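Local structure of glyoxylate reductase (3WNV) at residues Phe176-Ile181 against Ser208-Leu213. The protein probably reduces glyoxylate to glycolate with a nicotinamide cofactor, as a fungal member of the D-isomer specific 2-hydroxyacid dehydrogenase family. Residues are numbered along the deposited sequence; the frame is centred on the assembly and turned at random.
Sequences FGMNII and SDVFSL
Ser208 OG, hydrogen-bonded to Leu204 O in the last turn of helix 201-207, meets the end of Ile181, with CD1 4.0 Å from the hydroxyl. The contact belongs to the seven-stranded parallel sheet of the Rossmann-type domain, which probably binds the nicotinamide cofactor. Strands 179-183 and 210-213 are not neighbours there: strand 156-160 runs between them, and no hydrogen bond joins the two segments directly. Instead, side chains reach past the intervening strand on both faces of the sheet. On one face Ile181 stretches beside Thr156 to the serine; a chi1 of 60° turns CG1 to the serine's side, and the extended chi2 carries CD1 out to the hydroxyl. The polar need of that hydroxyl is met by Leu204 O; the methyl adds a van der Waals contact.

On the other face Met178, just after the Schellman turn at Gly177 that ends helix 164-175, points toward Val210. Its chain runs straight through chi2 and then bends at the sulfur (chi3 83°), carrying CE to the valine. The two side chains cross at about a right angle over Leu157 of strand 156-160, under Met123 of helix 112-127, while Ala173 packs against Met178. The CA atoms of Met178 and Val210 remain 9.6 Å apart, a gap spanned by the methionine side chain together with the valine branch it meets. Asp209 OD2 accepts a hydrogen bond from Thr156 N, and OD1 forms a salt bridge with Lys234. At the tip of the methionine, CE rests 4.0 Å from Val210 CG2 and 4.1 Å from Val210 CB.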
ATOM      1  N   PHE A 176      19.403  11.544   6.500  1.00 12.59           N
ATOM      2  CA  PHE A 176      20.051  11.921   5.232  1.00 17.67           C
ATOM      3  C   PHE A 176      20.196  13.437   5.112  1.00 15.53           C
ATOM      4  O   PHE A 176      20.647  13.930   4.086  1.00 14.36           O
ATOM      5  CB  PHE A 176      19.311  11.361   3.997  1.00 12.98           C
ATOM      6  CG  PHE A 176      19.447   9.873   3.810  1.00 11.48           C
ATOM      7  CD1 PHE A 176      18.842   8.984   4.690  1.00 16.36           C
ATOM      8  CD2 PHE A 176      20.138   9.358   2.727  1.00 16.84           C
ATOM      9  CE1 PHE A 176      18.957   7.618   4.524  1.00 14.25           C
ATOM     10  CE2 PHE A 176      20.263   7.981   2.552  1.00 19.67           C
ATOM     11  CZ  PHE A 176      19.672   7.108   3.440  1.00 18.38           C
ATOM     12  N   GLY A 177      19.840  14.171   6.167  1.00 14.88           N
ATOM     13  CA  GLY A 177      19.995  15.614   6.191  1.00 12.87           C
ATOM     14  C   GLY A 177      18.850  16.415   5.574  1.00 15.99           C
ATOM     15  O   GLY A 177      19.011  17.619   5.308  1.00 13.71           O
ATOM     16  N   MET A 178      17.706  15.765   5.341  1.00 13.99           N
ATOM     17  CA  MET A 178      16.528  16.441   4.763  1.00 11.40           C
ATOM     18  C   MET A 178      15.675  17.181   5.809  1.00 11.93           C
ATOM     19  O   MET A 178      15.659  16.810   6.971  1.00 17.24           O
ATOM     20  CB  MET A 178      15.656  15.454   3.995  1.00  9.50           C
ATOM     21  CG  MET A 178      16.441  14.729   2.936  1.00 15.50           C
ATOM     22  SD  MET A 178      15.381  13.758   1.888  1.00 12.62           S
ATOM     23  CE  MET A 178      14.803  14.974   0.701  1.00 10.85           C
ATOM     24  N   ASN A 179      15.009  18.249   5.360  1.00 12.62           N
ATOM     25  CA  ASN A 179      14.001  18.955   6.145  1.00 17.36           C
ATOM     26  C   ASN A 179      12.661  18.358   5.751  1.00 13.18           C
ATOM     27  O   ASN A 179      12.445  17.986   4.588  1.00 14.83           O
ATOM     28  CB  ASN A 179      13.991  20.432   5.786  1.00 19.62           C
ATOM     29  CG  ASN A 179      15.299  21.088   6.060  1.00 26.26           C
ATOM     30  OD1 ASN A 179      15.853  21.769   5.199  1.00 35.48           O
ATOM     31  ND2 ASN A 179      15.823  20.876   7.260  1.00 22.96           N
ATOM     32  N   ILE A 180      11.753  18.258   6.699  1.00  8.76           N
ATOM     33  CA  ILE A 180      10.515  17.503   6.429  1.00  7.63           C
ATOM     34  C   ILE A 180       9.302  18.416   6.509  1.00 14.96           C
ATOM     35  O   ILE A 180       9.121  19.133   7.499  1.00 15.12           O
ATOM     36  CB  ILE A 180      10.301  16.353   7.422  1.00 14.90           C
ATOM     37  CG1 ILE A 180      11.604  15.594   7.657  1.00 15.88           C
ATOM     38  CG2 ILE A 180       9.151  15.426   6.953  1.00 14.57           C
ATOM     39  CD1 ILE A 180      12.145  14.870   6.376  1.00 13.93           C
ATOM     40  N   ILE A 181       8.486  18.414   5.463  1.00 10.94           N
ATOM     41  CA  ILE A 181       7.183  19.090   5.516  1.00 14.38           C
ATOM     42  C   ILE A 181       6.082  18.103   5.146  1.00 15.17           C
ATOM     43  O   ILE A 181       6.331  17.090   4.489  1.00 14.29           O
ATOM     44  CB  ILE A 181       7.094  20.336   4.597  1.00 15.33           C
ATOM     45  CG1 ILE A 181       7.336  19.945   3.125  1.00 11.27           C
ATOM     46  CG2 ILE A 181       8.104  21.383   5.047  1.00 14.36           C
ATOM     47  CD1 ILE A 181       7.127  21.159   2.143  1.00 13.66           C
ATOM     48  N   SER A 208       8.353  21.223  -1.883  1.00 14.17           N
ATOM     49  CA  SER A 208       9.034  19.945  -1.859  1.00 10.79           C
ATOM     50  C   SER A 208      10.118  19.798  -2.942  1.00 12.02           C
ATOM     51  O   SER A 208       9.841  19.976  -4.155  1.00 13.91           O
ATOM     52  CB  SER A 208       8.014  18.812  -2.093  1.00  9.96           C
ATOM     53  OG  SER A 208       6.990  18.909  -1.155  1.00 15.47           O
ATOM     54  N   ASP A 209      11.341  19.444  -2.534  1.00 13.53           N
ATOM     55  CA  ASP A 209      12.323  18.978  -3.523  1.00 13.82           C
ATOM     56  C   ASP A 209      12.083  17.531  -3.945  1.00 12.33           C
ATOM     57  O   ASP A 209      12.276  17.140  -5.122  1.00 13.37           O
ATOM     58  CB  ASP A 209      13.730  19.155  -2.970  1.00 13.34           C
ATOM     59  CG  ASP A 209      14.025  20.603  -2.702  1.00 18.04           C
ATOM     60  OD1 ASP A 209      13.990  21.385  -3.678  1.00 18.22           O
ATOM     61  OD2 ASP A 209      14.203  20.991  -1.519  1.00 16.83           O
ATOM     62  N   VAL A 210      11.688  16.729  -2.966  1.00 11.30           N
ATOM     63  CA  VAL A 210      11.260  15.354  -3.172  1.00 15.14           C
ATOM     64  C   VAL A 210       9.831  15.302  -2.643  1.00 17.49           C
ATOM     65  O   VAL A 210       9.562  15.706  -1.488  1.00  9.09           O
ATOM     66  CB  VAL A 210      12.148  14.335  -2.397  1.00  9.13           C
ATOM     67  CG1 VAL A 210      11.541  12.921  -2.459  1.00  8.82           C
ATOM     68  CG2 VAL A 210      13.571  14.294  -2.994  1.00 10.07           C
ATOM     69  N   PHE A 211       8.911  14.856  -3.486  1.00 10.05           N
ATOM     70  CA  PHE A 211       7.493  14.838  -3.102  1.00 11.24           C
ATOM     71  C   PHE A 211       7.021  13.406  -2.969  1.00  9.75           C
ATOM     72  O   PHE A 211       7.037  12.656  -3.943  1.00 10.50           O
ATOM     73  CB  PHE A 211       6.676  15.587  -4.167  1.00 11.35           C
ATOM     74  CG  PHE A 211       5.216  15.696  -3.845  1.00 11.71           C
ATOM     75  CD1 PHE A 211       4.342  14.633  -4.100  1.00 12.32           C
ATOM     76  CD2 PHE A 211       4.723  16.879  -3.249  1.00 14.24           C
ATOM     77  CE1 PHE A 211       2.969  14.742  -3.770  1.00 17.02           C
ATOM     78  CE2 PHE A 211       3.374  16.995  -2.950  1.00 15.86           C
ATOM     79  CZ  PHE A 211       2.496  15.917  -3.210  1.00 16.39           C
ATOM     80  N   SER A 212       6.517  13.022  -1.805  1.00  6.70           N
ATOM     81  CA  SER A 212       6.098  11.607  -1.611  1.00  5.98           C
ATOM     82  C   SER A 212       4.682  11.513  -1.050  1.00 11.72           C
ATOM     83  O   SER A 212       4.180  12.452  -0.411  1.00 13.91           O
ATOM     84  CB  SER A 212       7.062  10.875  -0.678  1.00 11.58           C
ATOM     85  OG  SER A 212       6.847  11.338   0.656  1.00 16.41           O
ATOM     86  N   LEU A 213       4.004  10.399  -1.304  1.00 13.73           N
ATOM     87  CA  LEU A 213       2.615  10.338  -0.863  1.00 15.31           C
ATOM     88  C   LEU A 213       2.259   9.027  -0.185  1.00 11.63           C
ATOM     89  O   LEU A 213       2.758   7.975  -0.583  1.00 14.97           O
ATOM     90  CB  LEU A 213       1.634  10.647  -2.023  1.00 21.48           C
ATOM     91  CG  LEU A 213       1.727  10.100  -3.463  1.00 20.44           C
ATOM     92  CD1 LEU A 213       0.434  10.557  -4.203  1.00 16.89           C
ATOM     93  CD2 LEU A 213       2.906  10.617  -4.242  1.00 24.91           C
TER